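Local coordinates for protein alpha-acetolactate decarboxylase (Bacillus subtilis subsp. subtilis str. 168, PDB 5XNE) that catalyses the zinc-dependent decarboxylation of (2S)-2-acetolactate to (R)-acetoin, a step on the route from pyruvate to butane-2,3-diol, at residues Gly116-Val121 and Leu174-Glu179; Phe146-Val151 and Arg181-His186. All blocks are in the same frame, centred on the assembly; numbering follows the deposited sequence.

Interaction 1: residues Gly116-Val121 and Leu174-Glu179; sequences GLFKKV and LHFIDE. With ZN (zinc ion), chain D.
Phe-118 is the first residue of Gly116-Val121 to touch Leu174-Glu179: its CE1 lies 3.9 Å from CE1 of Phe-176. The two rings form an offset edge-to-face pair in which Phe-176 directs its edge at the face of Phe-118, the centroids being 5.7 Å apart and the planes almost perpendicular at 83°. The two side chains run antiparallel past one another, and CE1 of Phe-176 sits against the CD1-CE1 side of the Phe-118 ring. Beyond Phe-118 the chain turns at Lys-119, and Lys-119 and Lys-120 make a classic beta bulge opposite Val-191 of strand 184-192. Strands 117-124 and 171-178 both belong to the extensive beta structure of the acetolactate decarboxylase fold and do not pair with each other; Ile-155 and Val-187 of neighbouring strands also pack on Phe-176. After the bulge, Val-121 covers the Phe-176 ring. Its CG2 sits above the centre of one face in a CH-pi contact, 4.2 Å from the centroid and 8° off the normal, while CG1 rests 4.0 Å from CG of Phe-176. Phe-176 reaches the two because its CG stands anti to the backbone N (chi1 168°). On the opposite face the amide N of Asp-178 lies 3.8 Å above the plane near the rim, and the aromatic ring is thus held between valine methyl and backbone. The preceding residue, His-175, binds the zinc ion through NE2 at 2.2 Å, and its ND1 is hydrogen-bonded to the carbonyl O of Leu-45.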
loop_
_atom_site.group_PDB
_atom_site.type_symbol
_atom_site.label_atom_id
_atom_site.label_comp_id
_atom_site.label_asym_id
_atom_site.label_seq_id
_atom_site.Cartn_x
_atom_site.Cartn_y
_atom_site.Cartn_z
ATOM N N GLY B 116 -21.042 -18.202 -13.873
ATOM C CA GLY B 116 -22.267 -18.981 -13.832
ATOM C C GLY B 116 -23.510 -18.152 -14.030
ATOM O O GLY B 116 -23.507 -17.198 -14.810
ATOM N N LEU B 117 -24.573 -18.525 -13.319
ATOM C CA LEU B 117 -25.858 -17.853 -13.442
ATOM C C LEU B 117 -26.249 -17.167 -12.152
ATOM O O LEU B 117 -26.184 -17.748 -11.074
ATOM C CB LEU B 117 -26.957 -18.840 -13.856
ATOM C CG LEU B 117 -27.047 -19.077 -15.362
ATOM C CD1 LEU B 117 -25.840 -19.849 -15.898
ATOM C CD2 LEU B 117 -28.362 -19.757 -15.747
ATOM N N PHE B 118 -26.667 -15.918 -12.277
ATOM C CA PHE B 118 -27.026 -15.128 -11.123
ATOM C C PHE B 118 -28.497 -14.819 -11.139
ATOM O O PHE B 118 -29.020 -14.344 -12.140
ATOM C CB PHE B 118 -26.210 -13.846 -11.102
ATOM C CG PHE B 118 -24.747 -14.098 -11.185
ATOM C CD1 PHE B 118 -24.119 -14.182 -12.410
ATOM C CD2 PHE B 118 -24.012 -14.302 -10.041
ATOM C CE1 PHE B 118 -22.780 -14.445 -12.495
ATOM C CE2 PHE B 118 -22.674 -14.554 -10.120
ATOM C CZ PHE B 118 -22.057 -14.626 -11.354
ATOM N N LYS B 119 -29.161 -15.107 -10.030
ATOM C CA LYS B 119 -30.566 -14.767 -9.896
ATOM C C LYS B 119 -30.749 -13.257 -9.986
ATOM O O LYS B 119 -31.642 -12.773 -10.681
ATOM C CB LYS B 119 -31.128 -15.294 -8.580
ATOM C CG LYS B 119 -32.594 -14.981 -8.392
ATOM C CD LYS B 119 -33.168 -15.784 -7.252
ATOM C CE LYS B 119 -34.680 -15.665 -7.209
ATOM N NZ LYS B 119 -35.116 -14.246 -7.151
ATOM N N LYS B 120 -29.894 -12.522 -9.276
ATOM C CA LYS B 120 -29.877 -11.064 -9.344
ATOM C C LYS B 120 -28.441 -10.559 -9.399
ATOM O O LYS B 120 -27.553 -11.138 -8.780
ATOM C CB LYS B 120 -30.574 -10.432 -8.138
ATOM C CG LYS B 120 -32.016 -10.866 -7.909
ATOM C CD LYS B 120 -32.602 -10.164 -6.688
ATOM C CE LYS B 120 -33.600 -11.056 -5.955
ATOM N NZ LYS B 120 -33.154 -12.484 -5.913
ATOM N N VAL B 121 -28.224 -9.491 -10.159
ATOM C CA VAL B 121 -27.015 -8.675 -10.025
ATOM C C VAL B 121 -27.446 -7.223 -10.098
ATOM O O VAL B 121 -28.208 -6.848 -10.996
ATOM C CB VAL B 121 -25.958 -8.939 -11.129
ATOM C CG1 VAL B 121 -24.679 -8.138 -10.842
ATOM C CG2 VAL B 121 -25.627 -10.406 -11.247
ATOM N N LEU B 174 -15.902 -5.900 -6.725
ATOM C CA LEU B 174 -16.288 -6.811 -7.803
ATOM C C LEU B 174 -17.002 -6.076 -8.926
ATOM O O LEU B 174 -17.829 -5.191 -8.671
ATOM C CB LEU B 174 -17.206 -7.922 -7.263
ATOM C CG LEU B 174 -16.699 -8.684 -6.039
ATOM C CD1 LEU B 174 -17.829 -9.540 -5.471
ATOM C CD2 LEU B 174 -15.497 -9.535 -6.381
ATOM N N HIS B 175 -16.677 -6.457 -10.158
ATOM C CA HIS B 175 -17.403 -5.989 -11.334
ATOM C C HIS B 175 -18.085 -7.184 -12.010
ATOM O O HIS B 175 -17.772 -8.324 -11.696
ATOM C CB HIS B 175 -16.466 -5.272 -12.309
ATOM C CG HIS B 175 -16.015 -3.918 -11.841
ATOM N ND1 HIS B 175 -15.325 -3.046 -12.647
ATOM C CD2 HIS B 175 -16.159 -3.291 -10.643
ATOM C CE1 HIS B 175 -15.060 -1.934 -11.978
ATOM N NE2 HIS B 175 -15.554 -2.059 -10.759
ATOM N N PHE B 176 -19.004 -6.907 -12.930
ATOM C CA PHE B 176 -19.770 -7.950 -13.611
ATOM C C PHE B 176 -19.883 -7.662 -15.105
ATOM O O PHE B 176 -20.030 -6.510 -15.502
ATOM C CB PHE B 176 -21.170 -8.051 -12.989
ATOM C CG PHE B 176 -22.133 -8.893 -13.786
ATOM C CD1 PHE B 176 -22.033 -10.277 -13.775
ATOM C CD2 PHE B 176 -23.134 -8.298 -14.534
ATOM C CE1 PHE B 176 -22.938 -11.062 -14.516
ATOM C CE2 PHE B 176 -24.036 -9.072 -15.279
ATOM C CZ PHE B 176 -23.934 -10.445 -15.262
ATOM N N ILE B 177 -19.803 -8.711 -15.923
ATOM C CA ILE B 177 -20.155 -8.596 -17.339
ATOM C C ILE B 177 -20.955 -9.840 -17.739
ATOM O O ILE B 177 -20.668 -10.954 -17.289
ATOM C CB ILE B 177 -18.894 -8.409 -18.230
ATOM C CG1 ILE B 177 -19.300 -8.042 -19.665
ATOM C CG2 ILE B 177 -17.994 -9.632 -18.182
ATOM C CD1 ILE B 177 -18.152 -7.488 -20.510
ATOM N N ASP B 178 -21.981 -9.647 -18.557
ATOM C CA ASP B 178 -22.799 -10.788 -18.956
ATOM C C ASP B 178 -22.115 -11.600 -20.056
ATOM O O ASP B 178 -21.136 -11.164 -20.667
ATOM C CB ASP B 178 -24.190 -10.331 -19.402
ATOM C CG ASP B 178 -24.185 -9.685 -20.770
ATOM O OD1 ASP B 178 -23.348 -8.799 -21.035
ATOM O OD2 ASP B 178 -25.024 -10.090 -21.603
ATOM N N GLU B 179 -22.619 -12.806 -20.304
ATOM C CA GLU B 179 -21.974 -13.676 -21.283
ATOM C C GLU B 179 -22.043 -13.077 -22.690
ATOM O O GLU B 179 -21.154 -13.301 -23.509
ATOM C CB GLU B 179 -22.596 -15.074 -21.269
ATOM C CG GLU B 179 -21.777 -16.093 -22.061
ATOM C CD GLU B 179 -20.780 -16.854 -21.191
ATOM O OE1 GLU B 179 -20.696 -16.557 -19.977
ATOM O OE2 GLU B 179 -20.069 -17.737 -21.722
HETATM ZN ZN ZN D . -15.446 -0.514 -9.143
HETATM O O HOH W 1 -15.035 1.485 -8.043
HETATM O O HOH W 2 -13.583 0.381 -9.990
HETATM O O HOH W 3 -16.248 1.228 -10.403
#

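Interaction 2: residues Phe146-Val151 and Arg181-His186; sequences FNFDNV and RNSGGH. With ZN (zinc ion), chain D.
The backbones of Phe146-Val151 and Arg181-His186 are closest at Phe-146 and Gly-184, whose CA atoms are 7.5 Å apart, a spacing bridged by aromatic side chains and not by strand pairing. Phe-148 makes most of the contact with the far end of its ring. Its CE1 lies 3.5 Å from CB of Ser-183, its CZ is 3.7 Å from the backbone N of Gly-184, and its CE2 comes within 3.9 Å of the Gly-184 CA. The ring thus spans the peptide joining serine to glycine, meeting it obliquely. With CG beside the backbone N and anti to the carbonyl carbon (chi1 -54°), the phenyl group is carried from its strand toward this peptide. Ser-183 offers its methylene to the ring; its hydroxyl is more distant, with OG 4.1 Å from CE1 of Phe-148. Phe-146, two residues earlier on the same side of the strand, makes a lighter contact, its CD1 standing 4.3 Å from O of Gly-184, a carbonyl that accepts a hydrogen bond from OG1 of Thr-123. Strand 117-124, which carries that threonine, pairs with both strand 145-149 and strand 184-192 and so lies between the two backbones. Further along, His-186 binds the zinc ion through ND1 at 2.3 Å, and its NE2 is hydrogen-bonded to O of Glu-233. Across the interface itself, phenyl carbons meet a serine methylene and a glycine backbone, so the contact depends on van der Waals fit, while Ser-183 N, bonded to Asp-178 OD1, and Gly-184 O are satisfied outside it.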
loop_
_atom_site.group_PDB
_atom_site.type_symbol
_atom_site.label_atom_id
_atom_site.label_comp_id
_atom_site.label_asym_id
_atom_site.label_seq_id
_atom_site.Cartn_x
_atom_site.Cartn_y
_atom_site.Cartn_z
ATOM N N PHE B 146 -28.149 -0.561 -12.715
ATOM C CA PHE B 146 -28.802 -1.599 -13.497
ATOM C C PHE B 146 -29.174 -2.775 -12.612
ATOM O O PHE B 146 -28.447 -3.130 -11.679
ATOM C CB PHE B 146 -27.900 -2.066 -14.642
ATOM C CG PHE B 146 -27.487 -0.967 -15.579
ATOM C CD1 PHE B 146 -26.351 -0.209 -15.328
ATOM C CD2 PHE B 146 -28.231 -0.695 -16.721
ATOM C CE1 PHE B 146 -25.969 0.804 -16.194
ATOM C CE2 PHE B 146 -27.856 0.312 -17.590
ATOM C CZ PHE B 146 -26.725 1.064 -17.330
ATOM N N ASN B 147 -30.323 -3.377 -12.901
ATOM C CA ASN B 147 -30.712 -4.613 -12.231
ATOM C C ASN B 147 -30.886 -5.729 -13.252
ATOM O O ASN B 147 -31.645 -5.599 -14.207
ATOM C CB ASN B 147 -31.995 -4.414 -11.426
ATOM C CG ASN B 147 -31.839 -3.376 -10.334
ATOM O OD1 ASN B 147 -31.241 -3.641 -9.292
ATOM N ND2 ASN B 147 -32.379 -2.183 -10.569
ATOM N N PHE B 148 -30.154 -6.817 -13.066
ATOM C CA PHE B 148 -30.236 -7.950 -13.971
ATOM C C PHE B 148 -30.884 -9.121 -13.250
ATOM O O PHE B 148 -30.688 -9.306 -12.048
ATOM C CB PHE B 148 -28.849 -8.326 -14.493
ATOM C CG PHE B 148 -28.118 -7.182 -15.131
ATOM C CD1 PHE B 148 -28.398 -6.806 -16.428
ATOM C CD2 PHE B 148 -27.151 -6.478 -14.425
ATOM C CE1 PHE B 148 -27.734 -5.753 -17.019
ATOM C CE2 PHE B 148 -26.482 -5.421 -15.006
ATOM C CZ PHE B 148 -26.769 -5.056 -16.304
ATOM N N ASP B 149 -31.679 -9.890 -13.987
ATOM C CA ASP B 149 -32.365 -11.050 -13.433
ATOM C C ASP B 149 -31.987 -12.297 -14.201
ATOM O O ASP B 149 -31.929 -12.264 -15.428
ATOM C CB ASP B 149 -33.883 -10.867 -13.475
ATOM C CG ASP B 149 -34.361 -9.733 -12.602
ATOM O OD1 ASP B 149 -34.364 -9.896 -11.362
ATOM O OD2 ASP B 149 -34.744 -8.681 -13.157
ATOM N N ASN B 150 -31.738 -13.385 -13.475
ATOM C CA ASN B 150 -31.416 -14.676 -14.073
ATOM C C ASN B 150 -30.490 -14.549 -15.273
ATOM O O ASN B 150 -30.839 -14.912 -16.391
ATOM C CB ASN B 150 -32.699 -15.410 -14.459
ATOM C CG ASN B 150 -33.440 -15.931 -13.253
ATOM O OD1 ASN B 150 -33.101 -16.985 -12.715
ATOM N ND2 ASN B 150 -34.444 -15.186 -12.803
ATOM N N VAL B 151 -29.304 -14.008 -15.025
ATOM C CA VAL B 151 -28.378 -13.680 -16.096
ATOM C C VAL B 151 -27.117 -14.532 -15.967
ATOM O O VAL B 151 -26.655 -14.811 -14.859
ATOM C CB VAL B 151 -28.033 -12.164 -16.073
ATOM C CG1 VAL B 151 -27.432 -11.755 -14.714
ATOM C CG2 VAL B 151 -27.109 -11.782 -17.222
ATOM N N ARG B 181 -21.524 -10.097 -23.367
ATOM C CA ARG B 181 -20.579 -8.979 -23.382
ATOM C C ARG B 181 -21.222 -7.649 -23.804
ATOM O O ARG B 181 -20.699 -6.955 -24.672
ATOM C CB ARG B 181 -19.386 -9.285 -24.302
ATOM C CG ARG B 181 -18.614 -10.554 -23.967
ATOM C CD ARG B 181 -17.976 -10.488 -22.584
ATOM N NE ARG B 181 -17.109 -11.630 -22.316
ATOM C CZ ARG B 181 -17.387 -12.602 -21.451
ATOM N NH1 ARG B 181 -18.517 -12.585 -20.750
ATOM N NH2 ARG B 181 -16.529 -13.595 -21.284
ATOM N N ASN B 182 -22.338 -7.291 -23.179
ATOM C CA ASN B 182 -22.933 -5.973 -23.393
ATOM C C ASN B 182 -23.133 -5.178 -22.115
ATOM O O ASN B 182 -23.002 -3.949 -22.093
ATOM C CB ASN B 182 -24.279 -6.109 -24.101
ATOM C CG ASN B 182 -24.141 -6.663 -25.499
ATOM O OD1 ASN B 182 -23.546 -6.027 -26.370
ATOM N ND2 ASN B 182 -24.694 -7.849 -25.726
ATOM N N SER B 183 -23.456 -5.884 -21.043
ATOM C CA SER B 183 -23.981 -5.231 -19.858
ATOM C C SER B 183 -23.224 -5.656 -18.623
ATOM O O SER B 183 -22.586 -6.710 -18.611
ATOM C CB SER B 183 -25.468 -5.556 -19.678
ATOM O OG SER B 183 -26.244 -5.081 -20.770
ATOM N N GLY B 184 -23.319 -4.824 -17.593
ATOM C CA GLY B 184 -22.772 -5.142 -16.288
ATOM C C GLY B 184 -22.337 -3.877 -15.581
ATOM O O GLY B 184 -23.037 -2.860 -15.596
ATOM N N GLY B 185 -21.174 -3.933 -14.953
ATOM C CA GLY B 185 -20.646 -2.766 -14.277
ATOM C C GLY B 185 -20.067 -3.088 -12.920
ATOM O O GLY B 185 -19.667 -4.221 -12.655
ATOM N N HIS B 186 -19.990 -2.063 -12.078
ATOM C CA HIS B 186 -19.513 -2.200 -10.713
ATOM C C HIS B 186 -20.627 -2.808 -9.865
ATOM O O HIS B 186 -21.729 -2.287 -9.838
ATOM C CB HIS B 186 -19.084 -0.829 -10.163
ATOM C CG HIS B 186 -18.794 -0.828 -8.693
ATOM N ND1 HIS B 186 -17.508 -0.881 -8.189
ATOM C CD2 HIS B 186 -19.616 -0.747 -7.623
ATOM C CE1 HIS B 186 -17.560 -0.851 -6.868
ATOM N NE2 HIS B 186 -18.824 -0.777 -6.499
HETATM ZN ZN ZN D . -15.446 -0.514 -9.143
HETATM O O HOH W 1 -15.035 1.485 -8.043
HETATM O O HOH W 2 -13.583 0.381 -9.990
HETATM O O HOH W 3 -16.248 1.228 -10.403
#

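Overall arrangement
Interactions 1 and 2 have centres 6 Å apart and interleave along the chain: 116-121, 146-151, 174-179, then 181-186. Strand 117-124 is common to the two contacts, and strands 171-178 and 184-192 are antiparallel neighbours connected by a short turn. Two probable backbone hydrogen bonds tie the contacts together, Phe-176 N to Gly-185 O and Phe-118 N to Val-151 O, each 2.8 Å long. Each contact also contributes one ligand to the same zinc ion, His-175 from interaction 1 and His-186 from interaction 2; His-173 and three waters complete the site. Strands 171-178 and 184-192 thus carry zinc ligands as well as residues of the aromatic contacts, whose partners come from 117-124 and 145-149.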